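Local atomic coordinates of probable Ni/Fe-hydrogenase 1 B-type cytochrome subunit (Escherichia coli K-12, PDB entry 6G94), a protein that probably serves as the b-type cytochrome of hydrogenase 1, binding heme in the inner membrane and passing on electrons from hydrogen oxidation. Residues F54-G57 with Y58-I62; N176-D179 with I180-H184; W183-L186 with G187-I191. All coordinates share one frame; numbering follows the deposited sequence.

Contact 1: F54-G57 with Y58-I62; sequences FYMG and YIRLI. With HEM (protoporphyrin IX containing Fe), chain B.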
loop_
_atom_site.group_PDB
_atom_site.type_symbol
_atom_site.label_atom_id
_atom_site.label_comp_id
_atom_site.label_asym_id
_atom_site.label_seq_id
_atom_site.Cartn_x
_atom_site.Cartn_y
_atom_site.Cartn_z
ATOM N N PHE I 54 6.526 6.346 -22.817
ATOM C CA PHE I 54 6.958 7.573 -23.473
ATOM C C PHE I 54 5.794 8.253 -24.237
ATOM O O PHE I 54 6.017 9.034 -25.161
ATOM C CB PHE I 54 8.154 7.260 -24.373
ATOM C CG PHE I 54 8.996 8.452 -24.732
ATOM C CD1 PHE I 54 9.700 9.153 -23.761
ATOM C CD2 PHE I 54 9.124 8.849 -26.068
ATOM C CE1 PHE I 54 10.492 10.244 -24.108
ATOM C CE2 PHE I 54 9.913 9.940 -26.417
ATOM C CZ PHE I 54 10.601 10.638 -25.433
ATOM N N TYR I 55 4.555 7.971 -23.829
ATOM C CA TYR I 55 3.365 8.546 -24.462
ATOM C C TYR I 55 3.422 10.046 -24.670
ATOM O O TYR I 55 3.349 10.507 -25.794
ATOM C CB TYR I 55 2.123 8.194 -23.674
ATOM C CG TYR I 55 1.823 6.728 -23.689
ATOM C CD1 TYR I 55 1.671 6.034 -24.912
ATOM C CD2 TYR I 55 1.682 6.017 -22.494
ATOM C CE1 TYR I 55 1.393 4.676 -24.938
ATOM C CE2 TYR I 55 1.405 4.650 -22.503
ATOM C CZ TYR I 55 1.267 3.985 -23.735
ATOM O OH TYR I 55 0.990 2.636 -23.762
ATOM N N MET I 56 3.565 10.818 -23.603
ATOM C CA MET I 56 3.693 12.261 -23.767
ATOM C C MET I 56 4.898 12.624 -24.635
ATOM O O MET I 56 4.807 13.498 -25.495
ATOM C CB MET I 56 3.786 12.974 -22.419
ATOM C CG MET I 56 4.206 14.447 -22.504
ATOM S SD MET I 56 2.937 15.608 -23.108
ATOM C CE MET I 56 1.462 15.101 -22.213
ATOM N N GLY I 57 6.007 11.931 -24.427
ATOM C CA GLY I 57 7.208 12.182 -25.192
ATOM C C GLY I 57 7.021 11.959 -26.681
ATOM O O GLY I 57 7.591 12.697 -27.485
ATOM N N TYR I 58 6.206 10.976 -27.055
ATOM C CA TYR I 58 5.902 10.716 -28.460
ATOM C C TYR I 58 4.977 11.772 -29.074
ATOM O O TYR I 58 5.126 12.131 -30.218
ATOM C CB TYR I 58 5.265 9.346 -28.663
ATOM C CG TYR I 58 6.209 8.201 -28.629
ATOM C CD1 TYR I 58 7.337 8.171 -29.442
ATOM C CD2 TYR I 58 5.975 7.128 -27.787
ATOM C CE1 TYR I 58 8.225 7.095 -29.400
ATOM C CE2 TYR I 58 6.843 6.057 -27.729
ATOM C CZ TYR I 58 7.961 6.047 -28.539
ATOM O OH TYR I 58 8.798 4.990 -28.471
ATOM N N ILE I 59 4.012 12.257 -28.314
ATOM C CA ILE I 59 3.139 13.327 -28.757
ATOM C C ILE I 59 3.953 14.580 -29.066
ATOM O O ILE I 59 3.707 15.257 -30.038
ATOM C CB ILE I 59 2.085 13.610 -27.675
ATOM C CG1 ILE I 59 1.065 12.492 -27.646
ATOM C CG2 ILE I 59 1.409 14.967 -27.833
ATOM C CD1 ILE I 59 0.233 12.534 -26.382
ATOM N N ARG I 60 4.918 14.875 -28.216
ATOM C CA ARG I 60 5.745 16.061 -28.382
ATOM C C ARG I 60 6.661 15.888 -29.575
ATOM O O ARG I 60 6.983 16.834 -30.258
ATOM C CB ARG I 60 6.537 16.355 -27.098
ATOM C CG ARG I 60 5.678 16.509 -25.849
ATOM C CD ARG I 60 6.440 16.897 -24.584
ATOM N NE ARG I 60 7.509 17.855 -24.841
ATOM C CZ ARG I 60 8.786 17.567 -24.701
ATOM N NH1 ARG I 60 9.713 18.453 -24.980
ATOM N NH2 ARG I 60 9.119 16.372 -24.289
ATOM N N LEU I 61 7.060 14.651 -29.817
ATOM C CA LEU I 61 8.026 14.344 -30.864
ATOM C C LEU I 61 7.328 14.474 -32.205
ATOM O O LEU I 61 7.850 15.122 -33.117
ATOM C CB LEU I 61 8.581 12.928 -30.692
ATOM C CG LEU I 61 9.503 12.325 -31.765
ATOM C CD1 LEU I 61 10.624 11.544 -31.100
ATOM C CD2 LEU I 61 8.743 11.415 -32.716
ATOM N N ILE I 62 6.156 13.835 -32.315
ATOM C CA ILE I 62 5.321 13.903 -33.491
ATOM C C ILE I 62 4.986 15.364 -33.776
ATOM O O ILE I 62 4.984 15.778 -34.927
ATOM C CB ILE I 62 4.050 13.061 -33.304
ATOM C CG1 ILE I 62 4.415 11.584 -33.198
ATOM C CG2 ILE I 62 3.099 13.258 -34.469
ATOM C CD1 ILE I 62 3.259 10.678 -32.860
HETATM C CHA HEM B . 2.998 23.318 -28.359
HETATM C CHB HEM B . -0.255 23.583 -31.843
HETATM C CHC HEM B . 3.192 24.767 -34.975
HETATM C CHD HEM B . 6.499 23.894 -31.601
HETATM C C1A HEM B . 1.830 23.415 -29.044
HETATM C C2A HEM B . 0.592 23.551 -28.412
HETATM C C3A HEM B . -0.333 23.635 -29.381
HETATM C C4A HEM B . 0.337 23.540 -30.610
HETATM C CMA HEM B . -1.819 23.782 -29.157
HETATM C CAA HEM B . 0.344 23.564 -26.920
HETATM C CBA HEM B . 0.560 24.928 -26.294
HETATM C CGA HEM B . 0.279 24.853 -24.827
HETATM O O1A HEM B . -0.846 24.662 -24.351
HETATM O O2A HEM B . 1.217 24.999 -24.040
HETATM C C1B HEM B . 0.419 23.963 -33.010
HETATM C C2B HEM B . -0.243 24.235 -34.241
HETATM C C3B HEM B . 0.734 24.583 -35.111
HETATM C C4B HEM B . 1.988 24.496 -34.379
HETATM C CMB HEM B . -1.729 24.162 -34.501
HETATM C CAB HEM B . 0.658 24.982 -36.523
HETATM C CBB HEM B . -0.456 24.857 -37.219
HETATM C C1C HEM B . 4.412 24.570 -34.342
HETATM C C2C HEM B . 5.661 24.650 -34.963
HETATM C C3C HEM B . 6.593 24.409 -33.997
HETATM C C4C HEM B . 5.902 24.179 -32.790
HETATM C CMC HEM B . 5.946 24.973 -36.409
HETATM C CAC HEM B . 8.053 24.400 -34.215
HETATM C CBC HEM B . 8.766 23.312 -33.957
HETATM C C1D HEM B . 5.773 23.714 -30.444
HETATM C C2D HEM B . 6.454 23.553 -29.167
HETATM C C3D HEM B . 5.475 23.380 -28.243
HETATM C C4D HEM B . 4.212 23.455 -28.992
HETATM C CMD HEM B . 7.952 23.563 -28.993
HETATM C CAD HEM B . 5.589 23.163 -26.743
HETATM C CBD HEM B . 6.487 21.982 -26.387
HETATM C CGD HEM B . 6.564 21.666 -24.916
HETATM O O1D HEM B . 7.211 22.372 -24.131
HETATM O O2D HEM B . 5.991 20.673 -24.464
HETATM N NA HEM B . 1.672 23.442 -30.398
HETATM N NB HEM B . 1.733 24.124 -33.139
HETATM N NC HEM B . 4.582 24.232 -33.043
HETATM N ND HEM B . 4.440 23.659 -30.299
HETATM FE FE HEM B . 3.156 23.842 -31.616
#
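The first turn of helix 55-83, at the end predicted to be periplasmic, is where Phe54 in the N-cap position meets Tyr58 one turn on. Their rings form a T-shaped (edge-to-face) pair, centroids 5.0 Å apart and planes at 87°: CD2 of Phe54 stands over the centre of the Tyr58 ring, while the Phe54 ring lays one of its own faces over Gly57 CA. With CG of Phe54 anti to the backbone N (chi1 -160°), the ring swings forward over the turn to reach both residues. In the backbone, Phe54 O accepts from Tyr58 N at 2.7 Å. The next backbone bonds run from Ile59 N to Tyr55 O and from Arg60 N to Met56 O, both 3.1 Å long. Met56 bends at chi2 and chi3 and lays its thioether against the Arg60 stem, SD lying 4.0 Å from Arg60 CG. Past the thioether, Arg60 turns at chi3, and NE donates to the heme propionate oxygen O2D at 3.2 Å, the carboxylate oxygen lying at the guanidinium edge. NH2 of Arg60 makes a salt bridge to an acidic side chain of another protein's chain, and Ile59 packs on Thr35 and Ile39 of helix 20-40. Shared between a propionate and a carboxylate, the guanidinium probably balances negative charge where heme and partner protein meet.

Contact 2: N176-D179 with I180-H184; sequences NSMD and IHSWH. With HEM (protoporphyrin IX containing Fe), chain B.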
loop_
_atom_site.group_PDB
_atom_site.type_symbol
_atom_site.label_atom_id
_atom_site.label_comp_id
_atom_site.label_asym_id
_atom_site.label_seq_id
_atom_site.Cartn_x
_atom_site.Cartn_y
_atom_site.Cartn_z
ATOM N N ASN I 176 6.849 36.228 -19.685
ATOM C CA ASN I 176 7.882 35.210 -19.815
ATOM C C ASN I 176 7.469 34.191 -20.875
ATOM O O ASN I 176 6.423 34.335 -21.505
ATOM C CB ASN I 176 8.193 34.549 -18.461
ATOM C CG ASN I 176 6.974 33.906 -17.807
ATOM O OD1 ASN I 176 6.687 32.722 -18.031
ATOM N ND2 ASN I 176 6.267 34.675 -16.967
ATOM N N SER I 177 8.290 33.168 -21.070
ATOM C CA SER I 177 8.021 32.152 -22.078
ATOM C C SER I 177 6.675 31.449 -21.907
ATOM O O SER I 177 6.226 30.743 -22.818
ATOM C CB SER I 177 9.152 31.120 -22.132
ATOM O OG SER I 177 9.558 30.729 -20.839
ATOM N N MET I 178 6.030 31.633 -20.759
ATOM C CA MET I 178 4.706 31.065 -20.566
ATOM C C MET I 178 3.706 31.721 -21.515
ATOM O O MET I 178 2.754 31.096 -21.972
ATOM C CB MET I 178 4.248 31.226 -19.127
ATOM C CG MET I 178 2.897 30.600 -18.861
ATOM S SD MET I 178 2.966 28.822 -19.123
ATOM C CE MET I 178 1.258 28.382 -19.410
ATOM N N ASP I 179 3.937 32.993 -21.811
ATOM C CA ASP I 179 3.067 33.742 -22.697
ATOM C C ASP I 179 3.175 33.253 -24.143
ATOM O O ASP I 179 2.170 33.186 -24.860
ATOM C CB ASP I 179 3.359 35.235 -22.570
ATOM C CG ASP I 179 2.802 35.822 -21.287
ATOM O OD1 ASP I 179 1.672 35.453 -20.868
ATOM O OD2 ASP I 179 3.497 36.662 -20.699
ATOM N N ILE I 180 4.394 32.904 -24.549
ATOM C CA ILE I 180 4.641 32.238 -25.816
ATOM C C ILE I 180 3.739 31.010 -25.939
ATOM O O ILE I 180 3.091 30.828 -26.948
ATOM C CB ILE I 180 6.123 31.843 -25.975
ATOM C CG1 ILE I 180 7.034 33.004 -25.536
ATOM C CG2 ILE I 180 6.398 31.385 -27.397
ATOM C CD1 ILE I 180 8.520 32.772 -25.714
ATOM N N HIS I 181 3.665 30.207 -24.885
ATOM C CA HIS I 181 2.807 29.028 -24.840
ATOM C C HIS I 181 1.352 29.389 -24.999
ATOM O O HIS I 181 0.585 28.649 -25.613
ATOM C CB HIS I 181 2.957 28.296 -23.510
ATOM C CG HIS I 181 4.020 27.247 -23.518
ATOM N ND1 HIS I 181 3.735 25.905 -23.658
ATOM C CD2 HIS I 181 5.368 27.341 -23.423
ATOM C CE1 HIS I 181 4.859 25.217 -23.632
ATOM N NE2 HIS I 181 5.865 26.065 -23.505
ATOM N N SER I 182 0.971 30.525 -24.425
ATOM C CA SER I 182 -0.427 30.936 -24.381
ATOM C C SER I 182 -0.851 31.466 -25.736
ATOM O O SER I 182 -1.857 31.030 -26.270
ATOM C CB SER I 182 -0.662 31.963 -23.270
ATOM O OG SER I 182 -0.858 31.313 -22.015
ATOM N N TRP I 183 -0.062 32.382 -26.291
ATOM C CA TRP I 183 -0.297 32.906 -27.628
ATOM C C TRP I 183 -0.203 31.831 -28.710
ATOM O O TRP I 183 -0.949 31.876 -29.683
ATOM C CB TRP I 183 0.669 34.041 -27.929
ATOM C CG TRP I 183 0.299 35.322 -27.248
ATOM C CD1 TRP I 183 0.898 35.859 -26.168
ATOM C CD2 TRP I 183 -0.756 36.231 -27.613
ATOM N NE1 TRP I 183 0.307 37.047 -25.830
ATOM C CE2 TRP I 183 -0.721 37.301 -26.698
ATOM C CE3 TRP I 183 -1.723 36.247 -28.628
ATOM C CZ2 TRP I 183 -1.614 38.386 -26.759
ATOM C CZ3 TRP I 183 -2.609 37.319 -28.687
ATOM C CH2 TRP I 183 -2.546 38.373 -27.754
ATOM N N HIS I 184 0.711 30.877 -28.533
ATOM C CA HIS I 184 0.803 29.700 -29.401
ATOM C C HIS I 184 -0.477 28.880 -29.339
ATOM O O HIS I 184 -1.002 28.501 -30.377
ATOM C CB HIS I 184 2.019 28.832 -29.033
ATOM C CG HIS I 184 2.379 27.788 -30.056
ATOM N ND1 HIS I 184 3.001 28.092 -31.249
ATOM C CD2 HIS I 184 2.249 26.438 -30.034
ATOM C CE1 HIS I 184 3.224 26.975 -31.921
ATOM N NE2 HIS I 184 2.787 25.958 -31.203
HETATM C CHA HEM B . 2.998 23.318 -28.359
HETATM C CHB HEM B . -0.255 23.583 -31.843
HETATM C CHC HEM B . 3.192 24.767 -34.975
HETATM C CHD HEM B . 6.499 23.894 -31.601
HETATM C C1A HEM B . 1.830 23.415 -29.044
HETATM C C2A HEM B . 0.592 23.551 -28.412
HETATM C C3A HEM B . -0.333 23.635 -29.381
HETATM C C4A HEM B . 0.337 23.540 -30.610
HETATM C CMA HEM B . -1.819 23.782 -29.157
HETATM C CAA HEM B . 0.344 23.564 -26.920
HETATM C CBA HEM B . 0.560 24.928 -26.294
HETATM C CGA HEM B . 0.279 24.853 -24.827
HETATM O O1A HEM B . -0.846 24.662 -24.351
HETATM O O2A HEM B . 1.217 24.999 -24.040
HETATM C C1B HEM B . 0.419 23.963 -33.010
HETATM C C2B HEM B . -0.243 24.235 -34.241
HETATM C C3B HEM B . 0.734 24.583 -35.111
HETATM C C4B HEM B . 1.988 24.496 -34.379
HETATM C CMB HEM B . -1.729 24.162 -34.501
HETATM C CAB HEM B . 0.658 24.982 -36.523
HETATM C CBB HEM B . -0.456 24.857 -37.219
HETATM C C1C HEM B . 4.412 24.570 -34.342
HETATM C C2C HEM B . 5.661 24.650 -34.963
HETATM C C3C HEM B . 6.593 24.409 -33.997
HETATM C C4C HEM B . 5.902 24.179 -32.790
HETATM C CMC HEM B . 5.946 24.973 -36.409
HETATM C CAC HEM B . 8.053 24.400 -34.215
HETATM C CBC HEM B . 8.766 23.312 -33.957
HETATM C C1D HEM B . 5.773 23.714 -30.444
HETATM C C2D HEM B . 6.454 23.553 -29.167
HETATM C C3D HEM B . 5.475 23.380 -28.243
HETATM C C4D HEM B . 4.212 23.455 -28.992
HETATM C CMD HEM B . 7.952 23.563 -28.993
HETATM C CAD HEM B . 5.589 23.163 -26.743
HETATM C CBD HEM B . 6.487 21.982 -26.387
HETATM C CGD HEM B . 6.564 21.666 -24.916
HETATM O O1D HEM B . 7.211 22.372 -24.131
HETATM O O2D HEM B . 5.991 20.673 -24.464
HETATM N NA HEM B . 1.672 23.442 -30.398
HETATM N NB HEM B . 1.733 24.124 -33.139
HETATM N NC HEM B . 4.582 24.232 -33.043
HETATM N ND HEM B . 4.440 23.659 -30.299
HETATM FE FE HEM B . 3.156 23.842 -31.616
#
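The N-terminal turns of helix 177-203 form part of the heme pocket, and within them Met178 and His181 meet one turn apart, the sulfur SD obliquely placed 5.4 Å from the centroid of the imidazole. The helix start is capped by Asn176, whose OD1 accepts from Met178 N at 3.0 Å, the donor standing above the carbonyl plane. From the following turn, Trp183 N gives Asp179 O a nearly straight 2.8 Å bond, and that oxygen also lies at the edge of the indole, 3.2 Å from Trp183 CD1. Ile180 curls its CD1 back to within 4.0 Å of Ser177 CB. His181 points ND1 at the heme propionate oxygen O2A, 2.7 Å away, in a bond of 174° with O2A at the ring edge. Replacing His181 by an alanine would remove the imidazole, and O2A would probably lose this straight N-H donor. One turn on, His184 holds CG anti to the backbone N (chi1 -167°), which carries NE2 to the heme iron at 2.2 Å. His63 supplies the other protein ligand, and Thr146 hydrogen-bonds His184 ND1, which probably helps fix the imidazole's rotation. Asp179 OD2 forms a salt bridge with a basic side chain of another protein's chain. Iron held between histidines of two membrane helices, here 55-83 and 177-203, is typical of the bis-histidine heme site of four-helix cytochromes of the b561 kind.

Contact 3: W183-L186 with G187-I191; sequences WHRL and GMWLI. With HEM (protoporphyrin IX containing Fe), chain B.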
loop_
_atom_site.group_PDB
_atom_site.type_symbol
_atom_site.label_atom_id
_atom_site.label_comp_id
_atom_site.label_asym_id
_atom_site.label_seq_id
_atom_site.Cartn_x
_atom_site.Cartn_y
_atom_site.Cartn_z
ATOM N N TRP I 183 -0.062 32.382 -26.291
ATOM C CA TRP I 183 -0.297 32.906 -27.628
ATOM C C TRP I 183 -0.203 31.831 -28.710
ATOM O O TRP I 183 -0.949 31.876 -29.683
ATOM C CB TRP I 183 0.669 34.041 -27.929
ATOM C CG TRP I 183 0.299 35.322 -27.248
ATOM C CD1 TRP I 183 0.898 35.859 -26.168
ATOM C CD2 TRP I 183 -0.756 36.231 -27.613
ATOM N NE1 TRP I 183 0.307 37.047 -25.830
ATOM C CE2 TRP I 183 -0.721 37.301 -26.698
ATOM C CE3 TRP I 183 -1.723 36.247 -28.628
ATOM C CZ2 TRP I 183 -1.614 38.386 -26.759
ATOM C CZ3 TRP I 183 -2.609 37.319 -28.687
ATOM C CH2 TRP I 183 -2.546 38.373 -27.754
ATOM N N HIS I 184 0.711 30.877 -28.533
ATOM C CA HIS I 184 0.803 29.700 -29.401
ATOM C C HIS I 184 -0.477 28.880 -29.339
ATOM O O HIS I 184 -1.002 28.501 -30.377
ATOM C CB HIS I 184 2.019 28.832 -29.033
ATOM C CG HIS I 184 2.379 27.788 -30.056
ATOM N ND1 HIS I 184 3.001 28.092 -31.249
ATOM C CD2 HIS I 184 2.249 26.438 -30.034
ATOM C CE1 HIS I 184 3.224 26.975 -31.921
ATOM N NE2 HIS I 184 2.787 25.958 -31.203
ATOM N N ARG I 185 -0.995 28.622 -28.142
ATOM C CA ARG I 185 -2.233 27.848 -28.013
ATOM C C ARG I 185 -3.427 28.604 -28.600
ATOM O O ARG I 185 -4.342 27.996 -29.162
ATOM C CB ARG I 185 -2.502 27.460 -26.552
ATOM C CG ARG I 185 -3.890 26.871 -26.323
ATOM C CD ARG I 185 -4.011 26.122 -25.018
ATOM N NE ARG I 185 -3.818 24.697 -25.235
ATOM C CZ ARG I 185 -4.787 23.793 -25.157
ATOM N NH1 ARG I 185 -4.519 22.522 -25.380
ATOM N NH2 ARG I 185 -6.029 24.153 -24.876
ATOM N N LEU I 186 -3.405 29.927 -28.488
ATOM C CA LEU I 186 -4.476 30.761 -29.032
ATOM C C LEU I 186 -4.492 30.665 -30.557
ATOM O O LEU I 186 -5.553 30.483 -31.153
ATOM C CB LEU I 186 -4.331 32.224 -28.582
ATOM C CG LEU I 186 -5.351 33.219 -29.126
ATOM C CD1 LEU I 186 -6.772 32.884 -28.672
ATOM C CD2 LEU I 186 -4.966 34.644 -28.773
ATOM N N GLY I 187 -3.316 30.758 -31.166
ATOM C CA GLY I 187 -3.150 30.668 -32.608
ATOM C C GLY I 187 -3.797 29.422 -33.145
ATOM O O GLY I 187 -4.460 29.458 -34.156
ATOM N N MET I 188 -3.617 28.323 -32.441
ATOM C CA MET I 188 -4.232 27.075 -32.802
ATOM C C MET I 188 -5.753 27.123 -32.835
ATOM O O MET I 188 -6.365 26.481 -33.665
ATOM C CB MET I 188 -3.767 26.013 -31.836
ATOM C CG MET I 188 -4.373 24.661 -32.047
ATOM S SD MET I 188 -5.345 24.225 -30.631
ATOM C CE MET I 188 -5.784 22.564 -31.105
ATOM N N TRP I 189 -6.368 27.860 -31.927
ATOM C CA TRP I 189 -7.807 27.992 -31.928
ATOM C C TRP I 189 -8.275 28.880 -33.073
ATOM O O TRP I 189 -9.316 28.641 -33.659
ATOM C CB TRP I 189 -8.247 28.634 -30.646
ATOM C CG TRP I 189 -8.211 27.786 -29.508
ATOM C CD1 TRP I 189 -7.579 28.033 -28.355
ATOM C CD2 TRP I 189 -8.870 26.543 -29.351
ATOM N NE1 TRP I 189 -7.792 27.027 -27.471
ATOM C CE2 TRP I 189 -8.585 26.088 -28.059
ATOM C CE3 TRP I 189 -9.676 25.761 -30.183
ATOM C CZ2 TRP I 189 -9.057 24.883 -27.568
ATOM C CZ3 TRP I 189 -10.153 24.557 -29.700
ATOM C CH2 TRP I 189 -9.840 24.128 -28.401
ATOM N N LEU I 190 -7.491 29.911 -33.373
ATOM C CA LEU I 190 -7.808 30.855 -34.437
ATOM C C LEU I 190 -7.756 30.201 -35.804
ATOM O O LEU I 190 -8.661 30.384 -36.621
ATOM C CB LEU I 190 -6.875 32.059 -34.384
ATOM C CG LEU I 190 -6.973 32.860 -33.076
ATOM C CD1 LEU I 190 -6.043 34.067 -33.093
ATOM C CD2 LEU I 190 -8.405 33.284 -32.745
ATOM N N ILE I 191 -6.682 29.463 -36.059
ATOM C CA ILE I 191 -6.601 28.590 -37.221
ATOM C C ILE I 191 -7.844 27.681 -37.332
ATOM O O ILE I 191 -8.449 27.602 -38.398
ATOM C CB ILE I 191 -5.280 27.785 -37.200
ATOM C CG1 ILE I 191 -4.133 28.674 -37.686
ATOM C CG2 ILE I 191 -5.376 26.494 -38.015
ATOM C CD1 ILE I 191 -2.787 28.194 -37.224
HETATM C CHA HEM B . 2.998 23.318 -28.359
HETATM C CHB HEM B . -0.255 23.583 -31.843
HETATM C CHC HEM B . 3.192 24.767 -34.975
HETATM C CHD HEM B . 6.499 23.894 -31.601
HETATM C C1A HEM B . 1.830 23.415 -29.044
HETATM C C2A HEM B . 0.592 23.551 -28.412
HETATM C C3A HEM B . -0.333 23.635 -29.381
HETATM C C4A HEM B . 0.337 23.540 -30.610
HETATM C CMA HEM B . -1.819 23.782 -29.157
HETATM C CAA HEM B . 0.344 23.564 -26.920
HETATM C CBA HEM B . 0.560 24.928 -26.294
HETATM C CGA HEM B . 0.279 24.853 -24.827
HETATM O O1A HEM B . -0.846 24.662 -24.351
HETATM O O2A HEM B . 1.217 24.999 -24.040
HETATM C C1B HEM B . 0.419 23.963 -33.010
HETATM C C2B HEM B . -0.243 24.235 -34.241
HETATM C C3B HEM B . 0.734 24.583 -35.111
HETATM C C4B HEM B . 1.988 24.496 -34.379
HETATM C CMB HEM B . -1.729 24.162 -34.501
HETATM C CAB HEM B . 0.658 24.982 -36.523
HETATM C CBB HEM B . -0.456 24.857 -37.219
HETATM C C1C HEM B . 4.412 24.570 -34.342
HETATM C C2C HEM B . 5.661 24.650 -34.963
HETATM C C3C HEM B . 6.593 24.409 -33.997
HETATM C C4C HEM B . 5.902 24.179 -32.790
HETATM C CMC HEM B . 5.946 24.973 -36.409
HETATM C CAC HEM B . 8.053 24.400 -34.215
HETATM C CBC HEM B . 8.766 23.312 -33.957
HETATM C C1D HEM B . 5.773 23.714 -30.444
HETATM C C2D HEM B . 6.454 23.553 -29.167
HETATM C C3D HEM B . 5.475 23.380 -28.243
HETATM C C4D HEM B . 4.212 23.455 -28.992
HETATM C CMD HEM B . 7.952 23.563 -28.993
HETATM C CAD HEM B . 5.589 23.163 -26.743
HETATM C CBD HEM B . 6.487 21.982 -26.387
HETATM C CGD HEM B . 6.564 21.666 -24.916
HETATM O O1D HEM B . 7.211 22.372 -24.131
HETATM O O2D HEM B . 5.991 20.673 -24.464
HETATM N NA HEM B . 1.672 23.442 -30.398
HETATM N NB HEM B . 1.733 24.124 -33.139
HETATM N NC HEM B . 4.582 24.232 -33.043
HETATM N ND HEM B . 4.440 23.659 -30.299
HETATM FE FE HEM B . 3.156 23.842 -31.616
#
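Regular i to i+4 bonding carries helix 177-203 on from Trp183 to Ile191, with Gly187 N to Trp183 O and Leu190 N to Leu186 O both at 3.0 Å and the Met188 and Trp189 bonds weaker. This is the part of a heme-binding helix of the membrane cytochrome that passes alongside the porphyrin. The Arg185 and Trp189 side chains run alongside each other in the same direction, the guanidinium plane turned 83° from the indole; Arg185 CG comes to 4.1 Å from Trp189 NE1. The arginine sends CG away from its backbone N (chi1 170°) and bends at chi3, which brings Arg185 NE to the propionate oxygen O1A in a weak bond of 3.1 Å. Arg185 NH2 forms a salt bridge with an acidic side chain of another protein's chain, and Trp189 NE1 a hydrogen bond with an acidic side chain of that chain. Leu186 and Leu190 meet away from this polar patch, CG of the first 4.1 Å from CD1 of the second. Tyr37 of helix 20-40 is touched by Arg185, Met188 and Trp189, and Met143 of helix 130-151 by Met188. Bent at chi2, the Met188 chain runs along the porphyrin rim, its CG 3.6 Å from the heme methyl CMB and its SD 3.8 Å from CMA.

How the contacts relate
Heme joins all three contacts. Contacts 2 and 3 are consecutive parts of helix 177-203, overlap at Trp183 and His184, and have centres 11 Å apart. Contact 1 opens helix 55-83, with its centre about 20 Å from each of the others; its nearest atoms lie about 8 Å from contact 2 and about 10 Å from contact 3, without touching. The heme bridges that separation: Arg60 of contact 1 holds one propionate, while His181 of contact 2 and Arg185 of contact 3 share the other. His184, in the overlap of contacts 2 and 3, is an iron ligand, and contact 3 continues along the ring to its methyl groups. Each contact also forms a salt bridge to another protein chain.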